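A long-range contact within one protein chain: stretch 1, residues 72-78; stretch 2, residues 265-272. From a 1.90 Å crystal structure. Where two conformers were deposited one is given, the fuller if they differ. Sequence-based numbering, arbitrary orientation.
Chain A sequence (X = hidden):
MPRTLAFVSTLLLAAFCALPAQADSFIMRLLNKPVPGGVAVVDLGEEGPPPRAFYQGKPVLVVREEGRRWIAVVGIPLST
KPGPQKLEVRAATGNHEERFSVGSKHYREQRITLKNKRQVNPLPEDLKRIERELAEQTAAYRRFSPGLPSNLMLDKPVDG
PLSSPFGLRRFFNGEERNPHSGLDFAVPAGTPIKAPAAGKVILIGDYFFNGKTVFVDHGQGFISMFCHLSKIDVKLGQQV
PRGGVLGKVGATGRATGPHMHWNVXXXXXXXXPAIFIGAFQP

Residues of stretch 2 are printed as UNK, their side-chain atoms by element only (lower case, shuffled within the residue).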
# COMPACT_ATOMS: atom_id res chain seq x y z
N ALA A 72 -8.10 12.24 -5.65
CA ALA A 72 -7.52 10.90 -5.78
C ALA A 72 -6.14 10.86 -5.14
O ALA A 72 -5.37 11.83 -5.22
CB ALA A 72 -7.44 10.49 -7.25
N VAL A 73 -5.82 9.75 -4.48
CA VAL A 73 -4.51 9.55 -3.87
C VAL A 73 -3.91 8.39 -4.65
O VAL A 73 -4.32 7.24 -4.48
CB VAL A 73 -4.62 9.24 -2.34
CG1 VAL A 73 -3.26 8.94 -1.73
CG2 VAL A 73 -5.26 10.41 -1.61
N VAL A 74 -2.97 8.72 -5.54
CA VAL A 74 -2.59 7.85 -6.66
C VAL A 74 -1.19 7.31 -6.44
O VAL A 74 -0.25 8.08 -6.25
CB VAL A 74 -2.61 8.63 -8.03
CG1 VAL A 74 -2.37 7.68 -9.21
CG2 VAL A 74 -3.92 9.39 -8.23
N GLY A 75 -1.05 5.98 -6.47
CA GLY A 75 0.26 5.34 -6.39
C GLY A 75 0.95 5.35 -7.74
O GLY A 75 0.34 4.99 -8.75
N ILE A 76 2.21 5.78 -7.77
CA ILE A 76 2.99 5.85 -9.01
C ILE A 76 4.03 4.73 -9.04
O ILE A 76 4.95 4.73 -8.23
CB ILE A 76 3.71 7.22 -9.17
CG1 ILE A 76 2.76 8.39 -8.87
CG2 ILE A 76 4.34 7.35 -10.56
CD1 ILE A 76 1.53 8.49 -9.76
N PRO A 77 3.89 3.78 -9.98
CA PRO A 77 4.89 2.70 -10.03
C PRO A 77 6.33 3.21 -10.20
O PRO A 77 6.55 4.26 -10.81
CB PRO A 77 4.47 1.87 -11.24
CG PRO A 77 3.01 2.16 -11.40
CD PRO A 77 2.83 3.58 -10.99
N LEU A 78 7.28 2.47 -9.64
CA LEU A 78 8.70 2.85 -9.72
C LEU A 78 9.24 2.89 -11.16
O LEU A 78 10.15 3.65 -11.47
CB LEU A 78 9.55 1.92 -8.83
CG LEU A 78 10.96 2.37 -8.45
CD1 LEU A 78 10.96 3.59 -7.52
CD2 LEU A 78 11.74 1.22 -7.81
N UNK A 265 0.83 -0.53 -1.01
CA UNK A 265 0.34 -0.48 -2.38
C UNK A 265 -0.86 0.47 -2.48
O UNK A 265 -1.66 0.58 -1.55
c UNK A 265 -0.02 -1.89 -2.85
o UNK A 265 -0.33 -1.95 -4.24
N UNK A 266 -0.94 1.14 -3.62
CA UNK A 266 -2.09 1.96 -4.00
C UNK A 266 -2.31 1.71 -5.47
O UNK A 266 -1.35 1.74 -6.25
c UNK A 266 -1.90 4.10 -2.42
c UNK A 266 -1.16 5.43 -2.43
c UNK A 266 -3.36 4.31 -2.02
c UNK A 266 -1.80 3.46 -3.80
N UNK A 267 -3.56 1.46 -5.86
CA UNK A 267 -3.93 1.14 -7.24
C UNK A 267 -2.98 0.17 -7.95
O UNK A 267 -2.56 0.41 -9.08
o UNK A 267 -3.09 4.33 -7.21
c UNK A 267 -4.19 2.40 -8.11
c UNK A 267 -3.06 3.43 -8.04
n UNK A 267 -2.04 3.27 -8.88
N UNK A 268 -2.64 -0.92 -7.24
CA UNK A 268 -1.69 -1.93 -7.73
C UNK A 268 -0.31 -1.37 -8.11
O UNK A 268 0.32 -1.81 -9.08
c UNK A 268 -1.53 -4.05 -9.16
o UNK A 268 -0.91 -4.61 -8.23
c UNK A 268 -2.30 -2.76 -8.87
o UNK A 268 -1.57 -4.50 -10.33
N UNK A 269 0.15 -0.39 -7.33
CA UNK A 269 1.48 0.16 -7.46
C UNK A 269 2.14 0.18 -6.09
O UNK A 269 1.63 0.83 -5.16
c UNK A 269 1.43 1.56 -8.06
N UNK A 270 3.26 -0.53 -5.95
CA UNK A 270 4.06 -0.45 -4.72
C UNK A 270 4.75 0.90 -4.62
O UNK A 270 5.46 1.34 -5.55
n UNK A 270 0.79 -3.72 -6.31
n UNK A 270 2.69 -4.63 -7.17
c UNK A 270 5.10 -1.58 -4.60
c UNK A 270 4.62 -2.81 -3.83
n UNK A 270 2.69 -3.64 -5.07
c UNK A 270 2.07 -4.00 -6.19
c UNK A 270 4.09 -3.87 -4.77
N UNK A 271 4.52 1.56 -3.49
CA UNK A 271 5.04 2.89 -3.26
C UNK A 271 5.82 2.93 -1.96
O UNK A 271 5.78 1.98 -1.17
c UNK A 271 3.92 3.98 -3.30
c UNK A 271 2.90 3.77 -2.17
c UNK A 271 3.24 4.00 -4.68
N UNK A 272 6.56 4.03 -1.77
CA UNK A 272 7.44 4.21 -0.63
C UNK A 272 6.65 4.40 0.67
O UNK A 272 6.00 5.43 0.87
o UNK A 272 10.19 6.59 0.02
c UNK A 272 9.42 5.62 0.17
o UNK A 272 9.52 4.83 1.13
c UNK A 272 8.34 5.43 -0.89
O HOH W 1 -4.96 4.68 -5.29
O HOH W 2 6.37 0.33 -8.00

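Position 265 carries one carbon and then one oxygen, a short hydroxyl arm whose CA-to-CB bond points away from stretch 1 and touches nothing there. That is serine, Ser265.

Position 266 has four carbons, forked at the second, and no polar atom. Its CB lies 3.7 Å from Gly75 N, and one tip of the fork comes within 4.1 Å of Val73 CG1. A four-carbon chain forked one atom beyond CB is leucine; Leu266 makes that apolar contact through CD1.

Position 267 has two carbons, the second bearing one oxygen and one nitrogen. The oxygen sits 2.7 Å from Gly75 N and the nitrogen 2.9 Å from Gly75 O, so a donor and an acceptor are matched to a backbone acceptor and donor. This short carboxamide is asparagine: Gly75 N donates to Asn267 OD1, and Asn267 ND2 donates to Gly75 O. Phi and psi of 42° and 47° place it in a tight turn.

Position 268 shows two carbons, the second with two oxygens, and its CA-to-CB bond points away from stretch 1. The carboxylate makes it aspartate, Asp268.

Position 269 has a single carbon, 3.7 Å from both Gly75 O and Pro77 CG. It is alanine. Ala269 N donates to Leu266 O (2.8 Å) and Leu266 N to Ala269 O (3.0 Å), closing the hairpin turn.

Position 270 runs three carbons, a nitrogen, then a carbon with two more nitrogens: a guanidinium, hence arginine. The CA-to-CB bond of Arg270 points away from stretch 1; its NH2 forms a salt bridge with Asp268 OD1 (2.7 Å) and a hydrogen bond to Ser265 OG (2.9 Å), bracing the turn from within.

Position 271 has three carbons, branched at CB, one of them 3.7 Å from Gly75 CA. It is valine, and Val271 makes that approach with CG1.

Position 272 again ends a two-carbon arm in two oxygens, out of reach of stretch 1. This carboxylate is aspartate; Asp272 is the N-cap of a helix, capping a backbone N just past the stretch.

The contact works by letting one side chain read a backbone. Asn267 grips both the N and O of Gly75, and the missing side chain there matters: an ideal CB on Gly75 would lie 2.6 Å from Leu266 O, a clash. Leu266 against Val73 and Ala269 against Pro77 add apolar packing. Water extends the pattern: one molecule donates to Val73 O and Asn267 OD1, while another accepts from Leu78 N and donates to Arg270 O.

Stretch 2, residues 265-272: SLNDARVD
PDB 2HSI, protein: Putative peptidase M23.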